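Local structure of 6-phospho-beta-glucosidase (Thermotoga maritima, 1UP7) at residues N165-F170 against L187-L192; N169-I174 against A180-V185; N322-N327 against L334-Y339. The protein hydrolyses cellobiose 6'-phosphate to glucose 6-phosphate and glucose, using NAD+ and a manganese ion as cofactors. All coordinates share one frame; numbering follows the deposited sequence.

Interaction 1: N165-F170 against L187-L192; sequences NVPINF and LKYYGL. With G6P (6-O-phosphono-alpha-D-glucopyranose), chain J.
The hydroxyl of Tyr189 is gripped by polar groups while it rests against Pro167 and Val166. Its OH is hydrogen-bonded to Glu335 OE1 and to Ser196 OG. The carbon contacts come from the start of helix 166-177. Pro167 CG lies 3.4 Å from Tyr189 OH, and it also reaches the ring end, 3.9 Å from Tyr189 CZ. Val166 CG2 adds a contact 3.6 Å from Tyr189 OH, its side chain crossing the tyrosine at about a right angle. Tyr189 CG stands anti to the backbone N (chi1 -179°), which carries the ring from the strand to the proline.

The other methyl of Val166 faces the sugar. Its CG1 lies 3.7 Å from O2 of the glucose 6-phosphate. Asn165 takes that same hydroxyl: O2 donates to Asn165 OD1 at a modelled 2.5 Å, a length too short to take literally. Asn165 ND2 is hydrogen-bonded to the backbone oxygens of Gly292 and Ser294. These bonds fix the amide rotation and turn OD1 toward the sugar.

One turn along the helix, Phe170 meets Leu187. Phe170 CD2 is 4.1 Å from Leu187 CD2, and the ring presents itself obliquely. Ile198 of strand 195-203 touches both aromatic residues, Phe170 and Tyr189. Helix 166-170 and strand 187-190 run roughly antiparallel, the short segment axes at 156° and 11.4 Å apart at closest approach.

The contact therefore joins the helix that follows the last strand of the Rossmann-like parallel sheet to the antiparallel sheet beside it. Asn165 and Val166 thus line the sugar pocket of a family 4 glycosidase, beside the manganese-binding residues Cys164 and His194, and the Pro167-Tyr189 and Phe170-Leu187 pairs pack behind them.

Interaction 2: N169-I174 against A180-V185; sequences NFIREI and ARLEDV
CG1 stands anti to the carbonyl carbon in Ile171 and Ile174 (chi1 -83° and -68°), which puts CG2 anti to the backbone N. Val185 CG1 is also anti to its N (chi1 -177°). These torsions bring the branches together in a helix-loop-strand connection. Helix 166-177 is followed by a loop with a short 3-10 turn, 182-184, and the chain then enters strand 185-190.

Val185 packs against two helix residues. Its CG1 lies 3.7 Å from Ile174 CG2, and the two side chains cross at about a right angle. Ile171 and Val185 slide past each other in opposite directions, with Ile171 CG2 4.2 Å from Val185 CB. Putting an alanine in place of Val185 removes both methyls and would probably open a gap beside Ile174 CG2 and leave that branch less firmly held.

Leu182 covers the neighbouring part of the helix. Ile171 CG2 sits 3.7 Å from Leu182 O and also meets Leu182 CD2. The polar end of Arg172 turns to Glu176 in a salt bridge. On its outer side the turn meets the second subunit, where Arg341 NH2 is hydrogen-bonded to Glu183 O. On the helix side, Leu182 CD2 reaches the backbone, 3.8 Å from Arg172 CA.

Interaction 3: N322-N327 against L334-Y339; sequences NGSIEN and LEIPCY
Ser324 and Ile336 are the nearest pair of CA atoms, 7.5 Å apart. Residues 322-327 form no regular helix or strand, whereas 334-339 lie in strand 333-341. The loop joins strands 313-320 and 333-341, which are antiparallel neighbours in a three-stranded sheet of the C-terminal domain. It folds back over the second of them. Asn322 and Gly323 both have positive phi. At the backbone angles of Gly323 a side chain would press on the carbonyl oxygen before it, so glycine is called for.

Beyond this bend, Ser324 and Ile325 point at the strand. Leu334 and Ile336 point back, and Glu335 between them faces the other way, where OE2 is hydrogen-bonded to Asn193 and Asn318.

Ile336 meets Ser324 with two branches. CG1 of Ile336 sits between the backbone N and the carbonyl carbon (chi1 47°), and CD1 at its end lies 3.6 Å from Ser324 CB. The CG2 branch of Ile336 approaches Ser324 OG, also at 3.6 Å. That hydroxyl has its polar partner in Gln350 NE2, with a weaker bond to Leu348 O. The buried oxygen is thus satisfied even though isoleucine carbons lie against it.

Tyr190 touches both Ile325 and Ile336, so strand 185-190 also packs here. Farther along the strand, the ring of Tyr339 meets Tyr339 of the second subunit, with the planes at about 50°. The other side-chain contact between loop and strand is longer: Ile325 CG1 is 4.4 Å from Leu334 CD1.

Interactions 1 and 2 are both built on helix 166-177, with Asn169 and Phe170 in common. The helix's partners in them lie in, just before or just after strand 185-190. Their centres are 11 Å apart, and they touch where Leu187 CD2 meets Ile171 CG1 at 3.7 Å. Interaction 3 comes later in the chain and belongs to the sheet of 313-320, 333-341 and 344-347. Its centre is 12 Å from that of interaction 1 and 20 Å from that of interaction 2. Gly191 O and Glu335 N, 2.8 Å apart, link interactions 1 and 3. Interaction 1 thus touches both neighbours and also holds two sugar-pocket residues. Interactions 2 and 3 do not touch each other, but both reach the second subunit.

Interaction 1: N165-F170 against L187-L192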
# COMPACT_ATOMS: atom_id res chain seq x y z
N ASN A 165 -16.79 25.34 -5.71
CA ASN A 165 -17.73 25.97 -4.76
C ASN A 165 -18.74 25.06 -4.06
O ASN A 165 -19.45 25.53 -3.17
CB ASN A 165 -18.44 27.24 -5.32
CG ASN A 165 -19.49 26.92 -6.41
OD1 ASN A 165 -19.48 25.84 -7.01
ND2 ASN A 165 -20.36 27.90 -6.71
N VAL A 166 -18.81 23.78 -4.42
CA VAL A 166 -19.82 22.92 -3.75
C VAL A 166 -19.59 22.67 -2.26
O VAL A 166 -20.55 22.75 -1.48
CB VAL A 166 -20.30 21.63 -4.56
CG1 VAL A 166 -19.90 21.68 -6.07
CG2 VAL A 166 -19.87 20.33 -3.90
N PRO A 167 -18.34 22.44 -1.82
CA PRO A 167 -18.10 22.25 -0.39
C PRO A 167 -18.56 23.46 0.39
O PRO A 167 -19.39 23.30 1.31
CB PRO A 167 -16.58 22.07 -0.28
CG PRO A 167 -16.14 21.63 -1.67
CD PRO A 167 -17.07 22.39 -2.59
N ILE A 168 -18.12 24.66 0.02
CA ILE A 168 -18.54 25.84 0.80
C ILE A 168 -20.03 26.08 0.75
O ILE A 168 -20.62 26.53 1.74
CB ILE A 168 -17.77 27.14 0.43
CG1 ILE A 168 -17.99 28.19 1.55
CG2 ILE A 168 -18.15 27.70 -1.01
CD1 ILE A 168 -16.84 29.14 1.67
N ASN A 169 -20.65 25.78 -0.37
CA ASN A 169 -22.09 25.94 -0.45
C ASN A 169 -22.79 24.98 0.48
O ASN A 169 -23.74 25.36 1.15
CB ASN A 169 -22.58 25.77 -1.89
CG ASN A 169 -22.36 27.02 -2.71
OD1 ASN A 169 -22.55 28.13 -2.22
ND2 ASN A 169 -21.93 26.84 -3.96
N PHE A 170 -22.30 23.73 0.53
CA PHE A 170 -22.89 22.78 1.44
C PHE A 170 -22.70 23.19 2.89
O PHE A 170 -23.64 23.12 3.71
CB PHE A 170 -22.41 21.33 1.24
CG PHE A 170 -23.15 20.37 2.15
CD1 PHE A 170 -24.42 19.92 1.81
CD2 PHE A 170 -22.62 20.02 3.41
CE1 PHE A 170 -25.14 19.07 2.66
CE2 PHE A 170 -23.33 19.18 4.26
CZ PHE A 170 -24.59 18.69 3.88
N LEU A 187 -17.03 17.95 8.21
CA LEU A 187 -17.57 16.92 7.33
C LEU A 187 -16.62 15.74 7.14
O LEU A 187 -15.40 15.92 7.07
CB LEU A 187 -17.82 17.53 5.95
CG LEU A 187 -19.12 18.29 5.60
CD1 LEU A 187 -20.00 18.70 6.75
CD2 LEU A 187 -18.79 19.45 4.73
N LYS A 188 -17.17 14.53 7.03
CA LYS A 188 -16.46 13.50 6.30
C LYS A 188 -16.89 13.64 4.84
O LYS A 188 -18.03 13.35 4.48
CB LYS A 188 -16.68 12.09 6.84
CG LYS A 188 -15.84 11.08 6.06
CD LYS A 188 -15.96 9.70 6.63
CE LYS A 188 -15.43 8.67 5.64
NZ LYS A 188 -15.20 7.37 6.36
N TYR A 189 -15.94 14.10 4.04
CA TYR A 189 -16.19 14.56 2.69
C TYR A 189 -15.07 14.06 1.79
O TYR A 189 -13.91 14.29 2.08
CB TYR A 189 -16.13 16.10 2.69
CG TYR A 189 -16.39 16.75 1.34
CD1 TYR A 189 -15.49 16.60 0.28
CD2 TYR A 189 -17.56 17.45 1.12
CE1 TYR A 189 -15.73 17.15 -0.97
CE2 TYR A 189 -17.83 18.02 -0.10
CZ TYR A 189 -16.92 17.87 -1.15
OH TYR A 189 -17.23 18.45 -2.36
N TYR A 190 -15.40 13.44 0.68
CA TYR A 190 -14.37 12.93 -0.23
C TYR A 190 -14.94 12.68 -1.60
O TYR A 190 -16.15 12.52 -1.77
CB TYR A 190 -13.72 11.64 0.31
CG TYR A 190 -14.73 10.55 0.65
CD1 TYR A 190 -15.45 10.56 1.85
CD2 TYR A 190 -14.97 9.51 -0.24
CE1 TYR A 190 -16.37 9.55 2.14
CE2 TYR A 190 -15.87 8.52 0.05
CZ TYR A 190 -16.57 8.54 1.23
OH TYR A 190 -17.48 7.54 1.47
N GLY A 191 -14.05 12.60 -2.56
CA GLY A 191 -14.38 12.27 -3.92
C GLY A 191 -13.51 13.11 -4.82
O GLY A 191 -12.42 13.57 -4.46
N LEU A 192 -14.00 13.29 -6.03
CA LEU A 192 -13.33 14.13 -6.98
C LEU A 192 -14.17 15.40 -7.07
O LEU A 192 -15.35 15.41 -6.75
CB LEU A 192 -13.29 13.41 -8.32
CG LEU A 192 -12.05 12.59 -8.70
CD1 LEU A 192 -11.20 12.04 -7.56
CD2 LEU A 192 -12.39 11.54 -9.73
C1 G6P J . -21.41 25.34 -9.97
C2 G6P J . -20.09 24.53 -10.10
C3 G6P J . -19.05 25.35 -10.86
C4 G6P J . -19.61 25.62 -12.25
C5 G6P J . -20.89 26.47 -12.09
C6 G6P J . -21.52 26.73 -13.45
O1 G6P J . -22.48 24.63 -9.32
O2 G6P J . -19.53 24.15 -8.84
O3 G6P J . -17.77 24.72 -10.92
O4 G6P J . -18.63 26.21 -13.09
O5 G6P J . -21.87 25.81 -11.26
O6 G6P J . -22.18 27.98 -13.48
P G6P J . -22.40 28.77 -14.86
O1P G6P J . -22.94 30.13 -14.49
O2P G6P J . -23.39 28.13 -15.83
O3P G6P J . -21.05 28.90 -15.52

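Interaction 2: N169-I174 against A180-V185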
# COMPACT_ATOMS: atom_id res chain seq x y z
N ASN A 169 -20.65 25.78 -0.37
CA ASN A 169 -22.09 25.94 -0.45
C ASN A 169 -22.79 24.98 0.48
O ASN A 169 -23.74 25.36 1.15
CB ASN A 169 -22.58 25.77 -1.89
CG ASN A 169 -22.36 27.02 -2.71
OD1 ASN A 169 -22.55 28.13 -2.22
ND2 ASN A 169 -21.93 26.84 -3.96
N PHE A 170 -22.30 23.73 0.53
CA PHE A 170 -22.89 22.78 1.44
C PHE A 170 -22.70 23.19 2.89
O PHE A 170 -23.64 23.12 3.71
CB PHE A 170 -22.41 21.33 1.24
CG PHE A 170 -23.15 20.37 2.15
CD1 PHE A 170 -24.42 19.92 1.81
CD2 PHE A 170 -22.62 20.02 3.41
CE1 PHE A 170 -25.14 19.07 2.66
CE2 PHE A 170 -23.33 19.18 4.26
CZ PHE A 170 -24.59 18.69 3.88
N ILE A 171 -21.47 23.59 3.22
CA ILE A 171 -21.14 24.03 4.59
C ILE A 171 -22.03 25.21 4.99
O ILE A 171 -22.54 25.26 6.11
CB ILE A 171 -19.60 24.39 4.72
CG1 ILE A 171 -18.76 23.12 4.97
CG2 ILE A 171 -19.34 25.36 5.86
CD1 ILE A 171 -17.30 23.24 4.55
N ARG A 172 -22.24 26.14 4.06
CA ARG A 172 -23.17 27.26 4.29
C ARG A 172 -24.59 26.80 4.56
O ARG A 172 -25.24 27.29 5.47
CB ARG A 172 -23.12 28.22 3.11
CG ARG A 172 -23.64 29.65 3.41
CD ARG A 172 -24.51 30.25 2.28
NE ARG A 172 -24.67 29.34 1.12
CZ ARG A 172 -25.74 28.57 0.89
NH1 ARG A 172 -26.79 28.60 1.72
NH2 ARG A 172 -25.76 27.77 -0.18
N GLU A 173 -25.07 25.85 3.77
CA GLU A 173 -26.43 25.33 3.92
C GLU A 173 -26.61 24.72 5.33
O GLU A 173 -27.60 24.99 6.01
CB GLU A 173 -26.66 24.28 2.84
CG GLU A 173 -28.12 23.87 2.68
CD GLU A 173 -28.36 23.22 1.32
OE1 GLU A 173 -27.38 23.18 0.51
OE2 GLU A 173 -29.52 22.77 1.09
N ILE A 174 -25.61 23.94 5.76
CA ILE A 174 -25.61 23.30 7.08
C ILE A 174 -25.53 24.32 8.19
O ILE A 174 -26.30 24.25 9.18
CB ILE A 174 -24.43 22.31 7.19
CG1 ILE A 174 -24.64 21.12 6.26
CG2 ILE A 174 -24.28 21.80 8.62
CD1 ILE A 174 -26.02 20.60 6.31
N ALA A 180 -25.44 28.13 13.01
CA ALA A 180 -24.06 28.03 13.44
C ALA A 180 -23.15 28.77 12.46
O ALA A 180 -23.60 29.20 11.40
CB ALA A 180 -23.64 26.54 13.55
N ARG A 181 -21.88 28.92 12.81
CA ARG A 181 -20.87 29.44 11.90
C ARG A 181 -20.32 28.37 10.97
O ARG A 181 -20.39 27.17 11.26
CB ARG A 181 -19.70 30.05 12.67
CG ARG A 181 -20.04 31.25 13.52
CD ARG A 181 -18.87 31.72 14.41
NE ARG A 181 -18.50 30.72 15.43
CZ ARG A 181 -17.25 30.38 15.76
NH1 ARG A 181 -16.21 30.98 15.17
NH2 ARG A 181 -17.03 29.45 16.69
N LEU A 182 -19.74 28.82 9.87
CA LEU A 182 -19.15 27.95 8.88
C LEU A 182 -18.15 26.99 9.53
O LEU A 182 -18.18 25.79 9.30
CB LEU A 182 -18.46 28.76 7.78
CG LEU A 182 -19.26 29.74 6.88
CD1 LEU A 182 -18.28 30.30 5.85
CD2 LEU A 182 -20.45 29.12 6.16
N GLU A 183 -17.26 27.54 10.34
CA GLU A 183 -16.21 26.75 10.95
C GLU A 183 -16.71 25.76 12.01
O GLU A 183 -15.97 24.86 12.40
CB GLU A 183 -15.11 27.65 11.51
CG GLU A 183 -15.60 28.66 12.54
CD GLU A 183 -14.47 29.24 13.38
OE1 GLU A 183 -13.42 29.59 12.80
OE2 GLU A 183 -14.65 29.35 14.61
N ASP A 184 -17.96 25.89 12.44
CA ASP A 184 -18.59 24.92 13.33
C ASP A 184 -18.96 23.63 12.61
O ASP A 184 -19.23 22.62 13.27
CB ASP A 184 -19.83 25.51 13.99
CG ASP A 184 -19.54 26.76 14.82
OD1 ASP A 184 -18.43 26.89 15.37
OD2 ASP A 184 -20.40 27.66 15.00
N VAL A 185 -18.97 23.68 11.28
CA VAL A 185 -19.39 22.54 10.48
C VAL A 185 -18.18 21.74 10.05
O VAL A 185 -17.29 22.25 9.41
CB VAL A 185 -20.13 22.97 9.19
CG1 VAL A 185 -20.60 21.70 8.46
CG2 VAL A 185 -21.31 23.92 9.51

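Interaction 3: N322-N327 against L334-Y339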
# COMPACT_ATOMS: atom_id res chain seq x y z
N ASN A 322 -3.03 11.41 0.25
CA ASN A 322 -2.10 11.16 1.36
C ASN A 322 -2.75 10.58 2.62
O ASN A 322 -2.54 11.11 3.73
CB ASN A 322 -1.37 12.46 1.73
CG ASN A 322 -0.38 12.94 0.64
OD1 ASN A 322 0.03 14.07 0.67
ND2 ASN A 322 0.00 12.07 -0.27
N GLY A 323 -3.54 9.52 2.50
CA GLY A 323 -4.07 8.87 3.70
C GLY A 323 -5.36 9.44 4.28
O GLY A 323 -5.86 8.96 5.28
N SER A 324 -5.92 10.45 3.61
CA SER A 324 -7.22 10.99 4.02
C SER A 324 -8.28 9.90 3.94
O SER A 324 -9.08 9.74 4.85
CB SER A 324 -7.59 12.15 3.11
OG SER A 324 -8.93 12.55 3.30
N ILE A 325 -8.27 9.20 2.82
CA ILE A 325 -9.13 8.05 2.61
C ILE A 325 -8.22 6.86 2.48
O ILE A 325 -7.44 6.75 1.50
CB ILE A 325 -10.03 8.24 1.33
CG1 ILE A 325 -11.00 9.41 1.53
CG2 ILE A 325 -10.76 6.91 0.99
CD1 ILE A 325 -12.21 9.05 2.45
N GLU A 326 -8.30 5.97 3.46
CA GLU A 326 -7.29 4.93 3.58
C GLU A 326 -7.40 3.86 2.48
O GLU A 326 -6.40 3.23 2.17
CB GLU A 326 -7.28 4.32 4.98
CG GLU A 326 -8.43 3.40 5.29
CD GLU A 326 -8.42 2.90 6.74
OE1 GLU A 326 -8.37 3.73 7.69
OE2 GLU A 326 -8.47 1.66 6.92
N ASN A 327 -8.58 3.66 1.91
CA ASN A 327 -8.75 2.63 0.88
C ASN A 327 -8.73 3.22 -0.53
O ASN A 327 -9.33 2.69 -1.44
CB ASN A 327 -9.98 1.76 1.13
CG ASN A 327 -11.28 2.55 1.18
OD1 ASN A 327 -11.28 3.77 1.40
ND2 ASN A 327 -12.40 1.87 0.95
N LEU A 334 -7.81 14.25 -4.64
CA LEU A 334 -9.19 14.23 -4.22
C LEU A 334 -9.60 15.61 -3.74
O LEU A 334 -8.76 16.46 -3.47
CB LEU A 334 -9.38 13.23 -3.07
CG LEU A 334 -8.96 11.79 -3.36
CD1 LEU A 334 -9.05 10.96 -2.08
CD2 LEU A 334 -9.78 11.20 -4.50
N GLU A 335 -10.91 15.81 -3.60
CA GLU A 335 -11.45 16.99 -2.93
C GLU A 335 -11.84 16.56 -1.50
O GLU A 335 -12.75 15.75 -1.34
CB GLU A 335 -12.62 17.55 -3.76
CG GLU A 335 -13.26 18.82 -3.24
CD GLU A 335 -14.30 19.39 -4.21
OE1 GLU A 335 -15.50 19.03 -4.11
OE2 GLU A 335 -13.90 20.19 -5.08
N ILE A 336 -11.14 17.07 -0.50
CA ILE A 336 -11.13 16.53 0.87
C ILE A 336 -10.81 17.66 1.86
O ILE A 336 -10.18 18.65 1.48
CB ILE A 336 -10.08 15.37 1.03
CG1 ILE A 336 -8.72 15.78 0.41
CG2 ILE A 336 -10.60 14.05 0.43
CD1 ILE A 336 -7.56 14.72 0.57
N PRO A 337 -11.24 17.51 3.12
CA PRO A 337 -10.95 18.50 4.15
C PRO A 337 -9.49 18.48 4.55
O PRO A 337 -8.93 17.41 4.79
CB PRO A 337 -11.79 18.01 5.34
CG PRO A 337 -12.81 17.06 4.72
CD PRO A 337 -12.03 16.39 3.65
N CYS A 338 -8.87 19.66 4.61
CA CYS A 338 -7.46 19.81 4.96
C CYS A 338 -7.24 20.86 6.04
O CYS A 338 -8.00 21.82 6.16
CB CYS A 338 -6.60 20.17 3.74
SG CYS A 338 -6.73 18.95 2.43
N TYR A 339 -6.20 20.64 6.83
CA TYR A 339 -5.79 21.56 7.86
C TYR A 339 -4.84 22.53 7.17
O TYR A 339 -3.80 22.16 6.64
CB TYR A 339 -5.08 20.80 8.97
CG TYR A 339 -4.52 21.65 10.07
CD1 TYR A 339 -5.36 22.23 11.03
CD2 TYR A 339 -3.15 21.85 10.20
CE1 TYR A 339 -4.85 22.98 12.06
CE2 TYR A 339 -2.62 22.58 11.25
CZ TYR A 339 -3.48 23.16 12.17
OH TYR A 339 -2.96 23.91 13.20